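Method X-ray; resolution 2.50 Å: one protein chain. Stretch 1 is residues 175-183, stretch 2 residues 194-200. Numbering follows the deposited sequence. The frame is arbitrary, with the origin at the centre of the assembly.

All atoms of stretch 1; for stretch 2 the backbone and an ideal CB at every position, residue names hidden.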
ATOM      1  N   PRO A 175      25.748 -18.391   5.896  1.00 41.28           N
ATOM      2  CA  PRO A 175      24.365 -18.572   6.385  1.00 40.31           C
ATOM      3  C   PRO A 175      24.329 -19.162   7.812  1.00 49.34           C
ATOM      4  O   PRO A 175      25.370 -19.438   8.397  1.00 50.65           O
ATOM      5  CB  PRO A 175      23.759 -19.563   5.364  1.00 40.40           C
ATOM      6  CG  PRO A 175      24.844 -19.892   4.380  1.00 44.47           C
ATOM      7  CD  PRO A 175      26.142 -19.506   5.016  1.00 40.87           C
ATOM      8  N   GLU A 176      23.121 -19.401   8.343  1.00 48.25           N
ATOM      9  CA  GLU A 176      22.820 -19.997   9.646  1.00 49.42           C
ATOM     10  C   GLU A 176      23.619 -21.292   9.899  1.00 54.41           C
ATOM     11  O   GLU A 176      24.034 -21.506  11.028  1.00 55.95           O
ATOM     12  CB  GLU A 176      21.319 -20.328   9.723  1.00 51.62           C
ATOM     13  CG  GLU A 176      20.702 -20.339  11.114  1.00 69.07           C
ATOM     14  CD  GLU A 176      19.179 -20.320  11.139  1.00102.28           C
ATOM     15  OE1 GLU A 176      18.567 -19.433  10.494  1.00 95.44           O
ATOM     16  OE2 GLU A 176      18.599 -21.184  11.835  1.00101.83           O
ATOM     17  N   HIS A 177      23.842 -22.130   8.866  1.00 49.57           N
ATOM     18  CA  HIS A 177      24.555 -23.390   8.998  1.00 49.07           C
ATOM     19  C   HIS A 177      26.047 -23.199   9.304  1.00 55.11           C
ATOM     20  O   HIS A 177      26.669 -24.110   9.858  1.00 54.76           O
ATOM     21  CB  HIS A 177      24.315 -24.323   7.788  1.00 48.57           C
ATOM     22  CG  HIS A 177      24.798 -23.827   6.462  1.00 51.36           C
ATOM     23  ND1 HIS A 177      26.110 -23.389   6.275  1.00 53.08           N
ATOM     24  CD2 HIS A 177      24.166 -23.833   5.262  1.00 52.46           C
ATOM     25  CE1 HIS A 177      26.220 -23.124   4.978  1.00 51.95           C
ATOM     26  NE2 HIS A 177      25.073 -23.369   4.329  1.00 52.23           N
ATOM     27  N   GLU A 178      26.601 -22.014   8.950  1.00 52.04           N
ATOM     28  CA  GLU A 178      27.993 -21.579   9.172  1.00 51.43           C
ATOM     29  C   GLU A 178      29.074 -22.595   8.719  1.00 54.72           C
ATOM     30  O   GLU A 178      30.188 -22.578   9.250  1.00 55.36           O
ATOM     31  CB  GLU A 178      28.222 -21.181  10.639  1.00 52.54           C
ATOM     32  CG  GLU A 178      27.457 -19.954  11.095  1.00 59.80           C
ATOM     33  CD  GLU A 178      27.327 -19.829  12.600  1.00 75.69           C
ATOM     34  OE1 GLU A 178      27.143 -20.871  13.270  1.00 65.38           O
ATOM     35  OE2 GLU A 178      27.365 -18.687  13.108  1.00 71.12           O
ATOM     36  N   LYS A 179      28.763 -23.418   7.704  1.00 49.47           N
ATOM     37  CA  LYS A 179      29.650 -24.451   7.168  1.00 48.19           C
ATOM     38  C   LYS A 179      30.987 -23.918   6.636  1.00 53.79           C
ATOM     39  O   LYS A 179      31.990 -24.639   6.714  1.00 54.54           O
ATOM     40  CB  LYS A 179      28.925 -25.301   6.107  1.00 49.25           C
ATOM     41  CG  LYS A 179      27.822 -26.194   6.699  1.00 52.41           C
ATOM     42  CD  LYS A 179      27.301 -27.276   5.759  1.00 65.52           C
ATOM     43  CE  LYS A 179      26.179 -26.840   4.847  1.00 72.51           C
ATOM     44  NZ  LYS A 179      26.101 -27.664   3.611  1.00 75.02           N
ATOM     45  N   GLN A 180      31.012 -22.659   6.146  1.00 50.99           N
ATOM     46  CA  GLN A 180      32.195 -22.002   5.594  1.00 51.17           C
ATOM     47  C   GLN A 180      33.169 -21.591   6.687  1.00 56.62           C
ATOM     48  O   GLN A 180      34.387 -21.574   6.462  1.00 56.79           O
ATOM     49  CB  GLN A 180      31.800 -20.775   4.756  1.00 52.97           C
ATOM     50  CG  GLN A 180      30.990 -21.098   3.499  1.00 60.80           C
ATOM     51  CD  GLN A 180      29.500 -21.000   3.722  1.00 59.09           C
ATOM     52  OE1 GLN A 180      28.989 -21.152   4.840  1.00 49.75           O
ATOM     53  NE2 GLN A 180      28.765 -20.783   2.646  1.00 51.24           N
ATOM     54  N   TRP A 181      32.622 -21.214   7.855  1.00 54.30           N
ATOM     55  CA  TRP A 181      33.373 -20.808   9.046  1.00 53.89           C
ATOM     56  C   TRP A 181      33.930 -22.065   9.733  1.00 57.03           C
ATOM     57  O   TRP A 181      35.100 -22.074  10.125  1.00 55.13           O
ATOM     58  CB  TRP A 181      32.479 -19.982  10.002  1.00 52.20           C
ATOM     59  CG  TRP A 181      33.111 -19.675  11.342  1.00 53.16           C
ATOM     60  CD1 TRP A 181      34.166 -18.847  11.584  1.00 55.93           C
ATOM     61  CD2 TRP A 181      32.698 -20.189  12.621  1.00 52.71           C
ATOM     62  NE1 TRP A 181      34.437 -18.813  12.931  1.00 55.98           N
ATOM     63  CE2 TRP A 181      33.561 -19.637  13.591  1.00 56.97           C
ATOM     64  CE3 TRP A 181      31.691 -21.084  13.039  1.00 53.60           C
ATOM     65  CZ2 TRP A 181      33.419 -19.907  14.960  1.00 56.33           C
ATOM     66  CZ3 TRP A 181      31.576 -21.383  14.387  1.00 55.21           C
ATOM     67  CH2 TRP A 181      32.427 -20.796  15.333  1.00 56.05           C
ATOM     68  N   LEU A 182      33.079 -23.122   9.842  1.00 53.69           N
ATOM     69  CA  LEU A 182      33.409 -24.420  10.418  1.00 54.04           C
ATOM     70  C   LEU A 182      34.593 -25.058   9.669  1.00 60.47           C
ATOM     71  O   LEU A 182      35.545 -25.489  10.333  1.00 61.28           O
ATOM     72  CB  LEU A 182      32.184 -25.347  10.406  1.00 54.11           C
ATOM     73  CG  LEU A 182      31.022 -25.008  11.346  1.00 58.20           C
ATOM     74  CD1 LEU A 182      29.829 -25.927  11.083  1.00 58.47           C
ATOM     75  CD2 LEU A 182      31.430 -25.121  12.813  1.00 57.68           C
ATOM     76  N   SER A 183      34.583 -25.023   8.294  1.00 55.83           N
ATOM     77  CA  SER A 183      35.666 -25.539   7.432  1.00 54.99           C
ATOM     78  C   SER A 183      36.948 -24.704   7.543  1.00 57.31           C
ATOM     79  O   SER A 183      38.051 -25.239   7.382  1.00 56.75           O
ATOM     80  CB  SER A 183      35.211 -25.668   5.974  1.00 58.06           C
ATOM     81  OG  SER A 183      35.187 -24.435   5.279  1.00 68.02           O
ATOM     82  N   UNK A 194      33.099 -29.655  13.401  1.00 68.58           N
ATOM     83  CA  UNK A 194      32.361 -30.469  12.441  1.00 66.87           C
ATOM     84  C   UNK A 194      30.883 -30.132  12.480  1.00 68.67           C
ATOM     85  O   UNK A 194      30.131 -30.582  11.615  1.00 70.10           O
ATOM     86  CB  UNK A 194      32.571 -31.958  12.721  1.00 66.87           C
ATOM     87  N   UNK A 195      30.458 -29.375  13.504  1.00 62.97           N
ATOM     88  CA  UNK A 195      29.083 -28.920  13.694  1.00 62.80           C
ATOM     89  C   UNK A 195      29.045 -27.629  14.521  1.00 67.17           C
ATOM     90  O   UNK A 195      30.072 -27.202  15.066  1.00 67.43           O
ATOM     91  CB  UNK A 195      28.252 -30.010  14.374  1.00 62.80           C
ATOM     92  N   UNK A 196      27.850 -27.009  14.608  1.00 62.34           N
ATOM     93  CA  UNK A 196      27.606 -25.774  15.354  1.00 61.74           C
ATOM     94  C   UNK A 196      27.745 -25.985  16.885  1.00 66.00           C
ATOM     95  O   UNK A 196      27.728 -25.010  17.645  1.00 65.61           O
ATOM     96  CB  UNK A 196      26.211 -25.241  15.023  1.00 61.74           C
ATOM     97  N   UNK A 197      27.943 -27.261  17.315  1.00 62.40           N
ATOM     98  CA  UNK A 197      28.177 -27.697  18.698  1.00 61.82           C
ATOM     99  C   UNK A 197      29.400 -27.013  19.287  1.00 65.68           C
ATOM    100  O   UNK A 197      29.459 -26.841  20.509  1.00 65.72           O
ATOM    101  CB  UNK A 197      28.349 -29.216  18.761  1.00 61.82           C
ATOM    102  N   UNK A 198      30.340 -26.575  18.414  1.00 61.30           N
ATOM    103  CA  UNK A 198      31.569 -25.842  18.755  1.00 61.16           C
ATOM    104  C   UNK A 198      31.262 -24.528  19.527  1.00 65.71           C
ATOM    105  O   UNK A 198      32.154 -23.966  20.169  1.00 66.08           O
ATOM    106  CB  UNK A 198      32.352 -25.527  17.479  1.00 61.16           C
ATOM    107  N   UNK A 199      29.989 -24.065  19.474  1.00 61.50           N
ATOM    108  CA  UNK A 199      29.525 -22.865  20.177  1.00 60.28           C
ATOM    109  C   UNK A 199      29.320 -23.077  21.677  1.00 63.72           C
ATOM    110  O   UNK A 199      29.292 -22.087  22.414  1.00 64.03           O
ATOM    111  CB  UNK A 199      28.214 -22.382  19.554  1.00 60.28           C
ATOM    112  N   UNK A 200      29.160 -24.352  22.128  1.00 59.70           N
ATOM    113  CA  UNK A 200      28.993 -24.714  23.545  1.00 58.69           C
ATOM    114  C   UNK A 200      30.325 -24.476  24.260  1.00 65.44           C
ATOM    115  O   UNK A 200      31.337 -25.048  23.832  1.00 64.67           O
ATOM    116  CB  UNK A 200      28.541 -26.167  23.700  1.00 58.69           C
TER

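Position 194 opens the stretch with CA-to-CB pointing away from stretch 1, and nothing there lies within 5.5 Å of its ideal CB. Stretch 1 sets almost no rule, so many polar or small residues would do. The deposited residue is T194, whose chi1 is p and whose OG1 bonds to a residue just outside the stretch.

Position 195 is extended, at phi/psi -154/171, and its CB also points away. The backbone makes the contact: the carbonyl O sits 3.4 Å from L182 CD2. A 3-10 segment begins at the next residue, so a short polar side chain that can reach back to a free amide is a reasonable choice, with Asp, Asn, Ser or Thr all plausible. It is S195; its OG accepts a weak hydrogen bond from the backbone N of 197, 3.4 Å away.

Position 196 is more demanding. CA-to-CB runs sideways, and the ideal CB lies 4.8 Å from E178 OE1 and 5.3 Å from H177 O. A carboxylate and a carbonyl call for a donor, preferably cationic. Lys or Arg would suit the charge, while a shorter polar chain could still meet the carboxylate. The residue is R196. Its chain extends past the turn, bringing CD to 3.3 Å from E176 O, then folds at chi3 (p) so that NH1 meets E178 OE1 at 2.8 Å. The angle of 165° and the approach near the guanidinium plane make this a well-aligned hydrogen bond within a salt bridge.

Position 197 points away into space that stretch 1 leaves empty; a polar residue is natural, though not compelled. It is D197, with OD1 bonded elsewhere in the structure.

Position 198 points toward stretch 1, its ideal CB 4.8 Å from L182 CD2 and 5.2 Å from W181 CH2. Two hydrophobic neighbours favour Val, Ile, Leu or Met. I198 answers with CG2, which packs 3.7 Å from L182 CD2 and 3.9 Å from W181 CZ3.

Position 199 is subtler: CB lies sideways, beyond 5.5 Å of everything in stretch 1, so only a longer side chain can return to the indole and carboxylate. An aromatic, Gln or Met could try. H199, with chi1 m, brings NE2 to 3.3 Å from W181 CZ3. The ring planes lie 9° apart but are slid, so overlap is slight. E178 OE1 approaches the imidazole edge, 3.1 Å from CE1 of H199.

Position 200 is out of reach and unconstrained by stretch 1. It is I200, whose backbone N bonds to D197 O at 3.0 Å.

Stretch 2, residues 194-200: TSRDIHI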
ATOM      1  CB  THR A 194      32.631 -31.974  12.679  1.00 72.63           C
ATOM      2  OG1 THR A 194      32.294 -32.324  14.028  1.00 73.33           O
ATOM      3  CG2 THR A 194      34.071 -32.373  12.358  1.00 67.06           C
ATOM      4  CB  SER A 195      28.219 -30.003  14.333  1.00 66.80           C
ATOM      5  OG  SER A 195      28.560 -30.240  15.688  1.00 76.27           O
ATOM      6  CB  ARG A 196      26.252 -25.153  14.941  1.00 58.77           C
ATOM      7  CG  ARG A 196      26.391 -23.883  14.094  1.00 64.36           C
ATOM      8  CD  ARG A 196      25.073 -23.289  13.583  1.00 65.57           C
ATOM      9  NE  ARG A 196      24.096 -22.933  14.631  1.00 56.20           N
ATOM     10  CZ  ARG A 196      24.074 -21.780  15.294  1.00 70.17           C
ATOM     11  NH1 ARG A 196      24.994 -20.855  15.064  1.00 71.71           N
ATOM     12  NH2 ARG A 196      23.134 -21.544  16.197  1.00 56.29           N
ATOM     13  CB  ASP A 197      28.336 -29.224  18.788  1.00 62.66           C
ATOM     14  CG  ASP A 197      27.057 -30.021  18.628  1.00 75.37           C
ATOM     15  OD1 ASP A 197      25.957 -29.419  18.703  1.00 75.39           O
ATOM     16  OD2 ASP A 197      27.149 -31.256  18.450  1.00 84.93           O
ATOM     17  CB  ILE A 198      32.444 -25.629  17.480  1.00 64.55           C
ATOM     18  CG1 ILE A 198      33.906 -25.249  17.818  1.00 65.69           C
ATOM     19  CG2 ILE A 198      31.822 -24.636  16.506  1.00 65.41           C
ATOM     20  CD1 ILE A 198      34.872 -26.420  17.919  1.00 73.68           C
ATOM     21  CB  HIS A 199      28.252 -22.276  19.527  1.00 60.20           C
ATOM     22  CG  HIS A 199      28.509 -21.587  18.228  1.00 62.36           C
ATOM     23  ND1 HIS A 199      27.733 -21.838  17.119  1.00 63.78           N
ATOM     24  CD2 HIS A 199      29.474 -20.706  17.893  1.00 62.73           C
ATOM     25  CE1 HIS A 199      28.235 -21.085  16.155  1.00 62.37           C
ATOM     26  NE2 HIS A 199      29.281 -20.389  16.576  1.00 62.43           N
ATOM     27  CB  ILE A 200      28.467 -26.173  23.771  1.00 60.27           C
ATOM     28  CG1 ILE A 200      27.072 -26.383  23.144  1.00 59.48           C
ATOM     29  CG2 ILE A 200      28.426 -26.509  25.270  1.00 58.97           C
ATOM     30  CD1 ILE A 200      26.682 -27.846  22.827  1.00 58.35           C
TER
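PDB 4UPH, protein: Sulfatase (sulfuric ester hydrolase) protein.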